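Local coordinates for DegV family protein (Corynebacterium glutamicum, PDB 3EGL) that binds long-chain fatty acids such as palmitate and may take part in lipid transport or fatty acid metabolism, at residues R7-S12 and A55-R60; S80-A85 and V94-T99. One frame throughout, in Å; residues are numbered along the deposited sequence. Where two conformers were deposited one is given.

Contact 1: R7-S12 and A55-R60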
ATOM      1  N   ARG A   7     -13.437 -13.920  -1.712  1.00 23.79           N
ATOM      2  CA  ARG A   7     -13.471 -12.807  -0.790  1.00 23.50           C
ATOM      3  C   ARG A   7     -12.087 -12.196  -0.660  1.00 23.04           C
ATOM      4  O   ARG A   7     -11.105 -12.933  -0.543  1.00 22.78           O
ATOM      5  CB  ARG A   7     -13.984 -13.245   0.583  1.00 23.91           C
ATOM      6  CG  ARG A   7     -15.410 -13.806   0.598  1.00 23.47           C
ATOM      7  CD  ARG A   7     -16.067 -13.351   1.871  1.00 26.73           C
ATOM      8  NE  ARG A   7     -17.096 -12.421   1.520  1.00 34.29           N
ATOM      9  CZ  ARG A   7     -17.261 -11.193   1.973  1.00 34.56           C
ATOM     10  NH1 ARG A   7     -16.472 -10.659   2.874  1.00 35.86           N
ATOM     11  NH2 ARG A   7     -18.269 -10.506   1.492  1.00 34.92           N
ATOM     12  N   VAL A   8     -12.025 -10.864  -0.664  1.00 21.94           N
ATOM     13  CA  VAL A   8     -10.749 -10.154  -0.610  1.00 22.03           C
ATOM     14  C   VAL A   8     -10.523  -9.469   0.736  1.00 21.89           C
ATOM     15  O   VAL A   8     -11.424  -8.835   1.292  1.00 21.52           O
ATOM     16  CB  VAL A   8     -10.647  -9.132  -1.754  1.00 23.01           C
ATOM     17  CG1 VAL A   8      -9.305  -8.345  -1.697  1.00 21.69           C
ATOM     18  CG2 VAL A   8     -10.806  -9.848  -3.111  1.00 21.33           C
ATOM     19  N   ILE A   9      -9.313  -9.631   1.260  1.00 22.40           N
ATOM     20  CA  ILE A   9      -8.929  -9.095   2.568  1.00 23.27           C
ATOM     21  C   ILE A   9      -7.615  -8.373   2.417  1.00 23.08           C
ATOM     22  O   ILE A   9      -6.683  -8.902   1.800  1.00 23.15           O
ATOM     23  CB  ILE A   9      -8.710 -10.212   3.625  1.00 23.56           C
ATOM     24  CG1 ILE A   9      -9.927 -11.144   3.685  1.00 28.47           C
ATOM     25  CG2 ILE A   9      -8.475  -9.614   5.027  1.00 22.47           C
ATOM     26  CD1 ILE A   9      -9.874 -12.208   4.873  1.00 31.53           C
ATOM     27  N   VAL A  10      -7.550  -7.175   2.997  1.00 23.19           N
ATOM     28  CA  VAL A  10      -6.305  -6.408   3.099  1.00 22.86           C
ATOM     29  C   VAL A  10      -6.162  -5.977   4.554  1.00 23.68           C
ATOM     30  O   VAL A  10      -7.053  -6.188   5.360  1.00 23.38           O
ATOM     31  CB  VAL A  10      -6.279  -5.093   2.200  1.00 22.35           C
ATOM     32  CG1 VAL A  10      -6.489  -5.408   0.766  1.00 20.63           C
ATOM     33  CG2 VAL A  10      -7.336  -4.090   2.652  1.00 19.69           C
ATOM     34  N   ASP A  11      -5.035  -5.349   4.869  1.00 24.08           N
ATOM     35  CA  ASP A  11      -4.871  -4.740   6.163  1.00 24.30           C
ATOM     36  C   ASP A  11      -5.003  -3.215   5.969  1.00 24.36           C
ATOM     37  O   ASP A  11      -5.202  -2.743   4.821  1.00 23.63           O
ATOM     38  CB  ASP A  11      -3.572  -5.198   6.832  1.00 23.47           C
ATOM     39  CG  ASP A  11      -2.307  -4.827   6.029  1.00 27.20           C
ATOM     40  OD1 ASP A  11      -2.023  -3.606   5.953  1.00 29.22           O
ATOM     41  OD2 ASP A  11      -1.579  -5.745   5.516  1.00 26.19           O
ATOM     42  N   SER A  12      -4.926  -2.462   7.068  1.00 23.00           N
ATOM     43  CA  SER A  12      -5.180  -1.023   7.019  1.00 23.74           C
ATOM     44  C   SER A  12      -4.090  -0.280   6.219  1.00 23.58           C
ATOM     45  O   SER A  12      -4.358   0.777   5.658  1.00 22.96           O
ATOM     46  CB  SER A  12      -5.309  -0.443   8.432  1.00 22.96           C
ATOM     47  OG  SER A  12      -4.045  -0.603   9.051  1.00 23.20           O
ATOM     48  N   ALA A  55     -10.751 -17.300   8.706  1.00 23.27           N
ATOM     49  CA  ALA A  55     -11.760 -18.324   8.909  1.00 23.11           C
ATOM     50  C   ALA A  55     -13.094 -17.637   8.801  1.00 23.42           C
ATOM     51  O   ALA A  55     -14.029 -18.184   8.238  1.00 22.58           O
ATOM     52  CB  ALA A  55     -11.624 -18.968  10.273  1.00 22.01           C
ATOM     53  N   ARG A  56     -13.180 -16.430   9.352  1.00 23.98           N
ATOM     54  CA  ARG A  56     -14.447 -15.722   9.312  1.00 24.62           C
ATOM     55  C   ARG A  56     -14.879 -15.341   7.858  1.00 24.86           C
ATOM     56  O   ARG A  56     -16.070 -15.490   7.475  1.00 25.23           O
ATOM     57  CB  ARG A  56     -14.480 -14.593  10.348  1.00 23.66           C
ATOM     58  CG  ARG A  56     -15.163 -13.396   9.857  1.00 25.79           C
ATOM     59  CD  ARG A  56     -15.811 -12.478  10.911  1.00 27.08           C
ATOM     60  NE  ARG A  56     -15.384 -12.560  12.311  1.00 25.76           N
ATOM     61  CZ  ARG A  56     -16.252 -12.744  13.312  1.00 25.71           C
ATOM     62  NH1 ARG A  56     -17.562 -12.885  13.068  1.00 21.73           N
ATOM     63  NH2 ARG A  56     -15.824 -12.788  14.557  1.00 27.07           N
ATOM     64  N   GLN A  57     -13.914 -14.959   7.031  1.00 24.44           N
ATOM     65  CA  GLN A  57     -14.216 -14.681   5.620  1.00 24.35           C
ATOM     66  C   GLN A  57     -14.517 -15.960   4.806  1.00 24.26           C
ATOM     67  O   GLN A  57     -15.369 -15.930   3.922  1.00 24.05           O
ATOM     68  CB  GLN A  57     -13.134 -13.808   4.948  1.00 23.83           C
ATOM     69  CG  GLN A  57     -13.063 -12.338   5.465  1.00 24.68           C
ATOM     70  CD  GLN A  57     -14.443 -11.769   5.753  1.00 27.80           C
ATOM     71  OE1 GLN A  57     -14.707 -11.329   6.857  1.00 30.73           O
ATOM     72  NE2 GLN A  57     -15.342 -11.832   4.781  1.00 25.08           N
ATOM     73  N   LEU A  58     -13.842 -17.065   5.121  1.00 22.99           N
ATOM     74  CA  LEU A  58     -14.162 -18.350   4.556  1.00 23.30           C
ATOM     75  C   LEU A  58     -15.574 -18.766   4.882  1.00 24.07           C
ATOM     76  O   LEU A  58     -16.312 -19.163   3.990  1.00 24.58           O
ATOM     77  CB  LEU A  58     -13.211 -19.447   5.025  1.00 22.75           C
ATOM     78  CG  LEU A  58     -11.853 -19.464   4.336  1.00 24.14           C
ATOM     79  CD1 LEU A  58     -10.910 -20.378   5.110  1.00 22.15           C
ATOM     80  CD2 LEU A  58     -11.981 -19.931   2.839  1.00 21.73           C
ATOM     81  N   GLU A  59     -15.959 -18.664   6.148  1.00 24.26           N
ATOM     82  CA  GLU A  59     -17.318 -19.000   6.536  1.00 25.02           C
ATOM     83  C   GLU A  59     -18.329 -18.158   5.749  1.00 25.49           C
ATOM     84  O   GLU A  59     -19.319 -18.683   5.238  1.00 26.00           O
ATOM     85  CB  GLU A  59     -17.531 -18.849   8.046  1.00 23.94           C
ATOM     86  CG  GLU A  59     -18.903 -19.208   8.502  1.00 25.91           C
ATOM     87  CD  GLU A  59     -19.256 -20.706   8.307  1.00 30.37           C
ATOM     88  OE1 GLU A  59     -18.342 -21.549   8.151  1.00 31.87           O
ATOM     89  OE2 GLU A  59     -20.460 -21.050   8.356  1.00 30.40           O
ATOM     90  N   ARG A  60     -18.055 -16.872   5.625  1.00 26.22           N
ATOM     91  CA  ARG A  60     -18.982 -15.938   4.992  1.00 26.71           C
ATOM     92  C   ARG A  60     -19.082 -16.199   3.482  1.00 27.18           C
ATOM     93  O   ARG A  60     -20.154 -16.118   2.927  1.00 26.83           O
ATOM     94  CB  ARG A  60     -18.566 -14.488   5.280  1.00 26.61           C
ATOM     95  CG  ARG A  60     -19.560 -13.437   4.833  1.00 28.57           C
ATOM     96  CD  ARG A  60     -19.101 -12.030   5.231  1.00 31.56           C
ATOM     97  NE  ARG A  60     -19.100 -11.866   6.680  1.00 35.03           N
ATOM     98  CZ  ARG A  60     -18.552 -10.838   7.343  1.00 36.90           C
ATOM     99  NH1 ARG A  60     -18.617 -10.808   8.670  1.00 35.43           N
ATOM    100  NH2 ARG A  60     -17.923  -9.852   6.697  1.00 35.00           N
TER

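Contact 2: S80-A85 and V94-T99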
ATOM      1  N   SER A  80       4.548 -12.931   7.089  1.00 19.81           N
ATOM      2  CA  SER A  80       5.026 -14.142   7.724  1.00 19.60           C
ATOM      3  C   SER A  80       3.915 -14.745   8.615  1.00 19.93           C
ATOM      4  O   SER A  80       3.749 -15.986   8.697  1.00 20.15           O
ATOM      5  CB  SER A  80       6.274 -13.802   8.541  1.00 19.47           C
ATOM      6  OG  SER A  80       6.880 -14.991   9.033  1.00 20.73           O
ATOM      7  N   ALA A  81       3.154 -13.867   9.282  1.00 19.93           N
ATOM      8  CA  ALA A  81       2.004 -14.309  10.097  1.00 20.09           C
ATOM      9  C   ALA A  81       0.895 -14.841   9.189  1.00 19.65           C
ATOM     10  O   ALA A  81       0.246 -15.823   9.500  1.00 20.38           O
ATOM     11  CB  ALA A  81       1.495 -13.200  10.990  1.00 18.43           C
ATOM     12  N   ALA A  82       0.721 -14.203   8.041  1.00 19.44           N
ATOM     13  CA  ALA A  82      -0.342 -14.562   7.097  1.00 19.08           C
ATOM     14  C   ALA A  82      -0.134 -15.968   6.511  1.00 19.81           C
ATOM     15  O   ALA A  82      -1.096 -16.735   6.345  1.00 19.70           O
ATOM     16  CB  ALA A  82      -0.385 -13.535   5.986  1.00 18.49           C
ATOM     17  N   VAL A  83       1.123 -16.285   6.216  0.50 20.14           N
ATOM     18  CA  VAL A  83       1.497 -17.557   5.633  0.50 20.35           C
ATOM     19  C   VAL A  83       1.302 -18.682   6.647  0.50 20.31           C
ATOM     20  O   VAL A  83       0.844 -19.765   6.291  0.50 21.08           O
ATOM     21  CB  VAL A  83       2.961 -17.505   5.160  0.50 20.56           C
ATOM     22  CG1 VAL A  83       3.547 -18.876   5.165  0.50 21.76           C
ATOM     23  CG2 VAL A  83       3.072 -16.823   3.778  0.50 19.84           C
ATOM     24  N   THR A  84       1.631 -18.413   7.910  1.00 20.09           N
ATOM     25  CA  THR A  84       1.364 -19.336   9.009  1.00 19.62           C
ATOM     26  C   THR A  84      -0.158 -19.539   9.173  1.00 19.86           C
ATOM     27  O   THR A  84      -0.610 -20.678   9.261  1.00 19.53           O
ATOM     28  CB  THR A  84       1.983 -18.805  10.324  1.00 20.51           C
ATOM     29  OG1 THR A  84       3.385 -18.546  10.120  1.00 20.25           O
ATOM     30  CG2 THR A  84       1.791 -19.809  11.466  1.00 18.72           C
ATOM     31  N   ALA A  85      -0.955 -18.456   9.188  1.00 19.36           N
ATOM     32  CA  ALA A  85      -2.430 -18.628   9.337  1.00 19.72           C
ATOM     33  C   ALA A  85      -3.055 -19.359   8.140  1.00 20.02           C
ATOM     34  O   ALA A  85      -3.939 -20.207   8.309  1.00 19.71           O
ATOM     35  CB  ALA A  85      -3.152 -17.290   9.584  1.00 18.10           C
ATOM     36  N   VAL A  94      -6.934 -20.233   1.252  1.00 26.15           N
ATOM     37  CA  VAL A  94      -6.472 -18.898   1.440  1.00 25.55           C
ATOM     38  C   VAL A  94      -5.226 -18.678   0.601  1.00 26.51           C
ATOM     39  O   VAL A  94      -4.189 -19.354   0.810  1.00 27.46           O
ATOM     40  CB  VAL A  94      -6.092 -18.592   2.922  1.00 25.49           C
ATOM     41  CG1 VAL A  94      -5.593 -17.112   3.034  1.00 22.44           C
ATOM     42  CG2 VAL A  94      -7.262 -18.820   3.829  1.00 22.02           C
ATOM     43  N   ARG A  95      -5.307 -17.735  -0.331  1.00 24.95           N
ATOM     44  CA  ARG A  95      -4.154 -17.412  -1.106  1.00 24.78           C
ATOM     45  C   ARG A  95      -3.547 -16.062  -0.627  1.00 25.11           C
ATOM     46  O   ARG A  95      -4.202 -15.016  -0.716  1.00 25.30           O
ATOM     47  CB  ARG A  95      -4.560 -17.355  -2.549  1.00 23.99           C
ATOM     48  CG  ARG A  95      -3.484 -16.813  -3.458  1.00 25.39           C
ATOM     49  CD  ARG A  95      -2.530 -17.879  -3.911  1.00 24.03           C
ATOM     50  NE  ARG A  95      -3.197 -19.015  -4.566  1.00 25.88           N
ATOM     51  CZ  ARG A  95      -3.151 -19.263  -5.872  1.00 27.19           C
ATOM     52  NH1 ARG A  95      -2.479 -18.434  -6.680  1.00 27.22           N
ATOM     53  NH2 ARG A  95      -3.765 -20.349  -6.375  1.00 23.85           N
ATOM     54  N   VAL A  96      -2.317 -16.104  -0.114  1.00 24.47           N
ATOM     55  CA  VAL A  96      -1.604 -14.902   0.349  1.00 24.34           C
ATOM     56  C   VAL A  96      -0.726 -14.307  -0.788  1.00 24.33           C
ATOM     57  O   VAL A  96       0.222 -14.925  -1.227  1.00 23.55           O
ATOM     58  CB  VAL A  96      -0.676 -15.218   1.573  1.00 24.06           C
ATOM     59  CG1 VAL A  96      -0.005 -13.940   2.075  1.00 21.26           C
ATOM     60  CG2 VAL A  96      -1.458 -15.860   2.671  1.00 22.64           C
ATOM     61  N   VAL A  97      -1.042 -13.100  -1.230  1.00 25.40           N
ATOM     62  CA  VAL A  97      -0.278 -12.459  -2.283  1.00 26.72           C
ATOM     63  C   VAL A  97       1.014 -11.972  -1.626  1.00 27.83           C
ATOM     64  O   VAL A  97       0.962 -11.381  -0.525  1.00 28.53           O
ATOM     65  CB  VAL A  97      -1.070 -11.270  -2.893  1.00 26.90           C
ATOM     66  CG1 VAL A  97      -0.270 -10.512  -4.019  1.00 26.53           C
ATOM     67  CG2 VAL A  97      -2.396 -11.741  -3.421  1.00 26.89           C
ATOM     68  N   ASP A  98       2.166 -12.246  -2.238  1.00 27.19           N
ATOM     69  CA  ASP A  98       3.424 -11.678  -1.691  1.00 27.49           C
ATOM     70  C   ASP A  98       3.620 -10.287  -2.307  1.00 27.56           C
ATOM     71  O   ASP A  98       4.193 -10.181  -3.379  1.00 27.54           O
ATOM     72  CB  ASP A  98       4.631 -12.572  -2.030  1.00 27.04           C
ATOM     73  CG  ASP A  98       5.923 -12.111  -1.350  1.00 27.16           C
ATOM     74  OD1 ASP A  98       5.923 -10.975  -0.838  1.00 30.13           O
ATOM     75  OD2 ASP A  98       6.928 -12.882  -1.303  1.00 24.94           O
ATOM     76  N   THR A  99       3.161  -9.227  -1.660  1.00 27.78           N
ATOM     77  CA  THR A  99       3.017  -7.964  -2.413  1.00 28.19           C
ATOM     78  C   THR A  99       4.309  -7.181  -2.717  1.00 28.79           C
ATOM     79  O   THR A  99       4.417  -6.560  -3.768  1.00 29.84           O
ATOM     80  CB  THR A  99       2.016  -6.993  -1.746  1.00 28.36           C
ATOM     81  OG1 THR A  99       2.618  -6.445  -0.574  1.00 26.22           O
ATOM     82  CG2 THR A  99       0.702  -7.695  -1.384  1.00 26.14           C
TER

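Contact 1: R7-S12 and A55-R60
R7 forms a salt bridge through NH2 with the carboxylate of D25, the one firm polar bond of its guanidinium. Over one face of that group R60 packs its CD methylene, 3.7 Å above the centre. At an edge, near the plane, the modelled R7 NH1 and Q57 NE2 are 2.5 Å apart; two donors should not come so close, and the amide is probably turned over, so a hydrogen bond to the oxygen is possible but unproven. With CG beside its backbone N (chi1 -61°), R7 bends at chi2 and chi3 to cross the Q57 side chain at about a right angle, bringing R7 CD to 3.4 Å from Q57 O. Further along the strand, I9 CD1 lies against Q57 CB at 3.6 Å; its still shorter approach to CG is doubtful. Strand 7-11 and helix 55-60 run nearly antiparallel (160°), their axes 9.3 Å apart, while V8 points away from helix 55-60 and its side chain touches A110 of helix 104-116, as expected in an alpha-beta-alpha sandwich. R7 NH1 and R60 NH2, like charges, lie 4.2 Å apart. The salt bridge to D25 probably eases the charge on R7, and R60 meets R7 through its methylene.

Contact 2: S80-A85 and V94-T99
V96 turns both methyls of its isopropyl group to A82, straddling the alanine side chain and its peptide carbonyl. With CG1 anti to the backbone N (chi1 -177°), that methyl has A82 CB as its nearest partner, at 4.0 Å. CG2, beside the backbone N, reaches the carbonyl and lies 3.8 Å from A82 O, yet it is only slightly farther from A82 CB, at 4.2 Å; V83 N is 4.4 Å from the same V96 CG2. The valine thus sets its fork of methyls against the alanine, with one branch extending along to the helix backbone. No hydrogen bond spans the two segments, and the contact is van der Waals packing, consistent with the small side chain of A82 leaving its carbonyl within reach of V96 CG2. In register, V83 and V96 have the nearest CA atoms, 6.7 Å apart. The side chain of A82 is about 12 Å from the bound palmitic acid. Helix 78-86 links the parallel neighbours 66-69 and 94-97 in a beta-alpha-beta crossover. W79 and A86 of this helix also touch V96, while L50 and Y54 of helix 47-60 pack on A82.

Contacts 1 and 2 pin two successive helices, 47-60 and 78-86, onto one five-stranded sheet. Their centres are 12 Å apart, and they come in series: 7-12 with 55-60 closes before 80-85 with 94-99 opens. Strand 66-69 separates the two strands, with parallel neighbours on both sides, placing 7-11 inside the sheet and 94-97 at its edge within this chain. The contacts meet directly where L58 CD1 packs 4.2 Å from V94 CG2, and Y54 of helix 47-60 also touches V94. The two contacts thus adjoin, each setting a helix against the same sheet of the DegV domain; contact 1 lies away from the annotated fatty-acid sites, and contact 2 nearer, with A82 about 9 Å from S76, side chain to side chain.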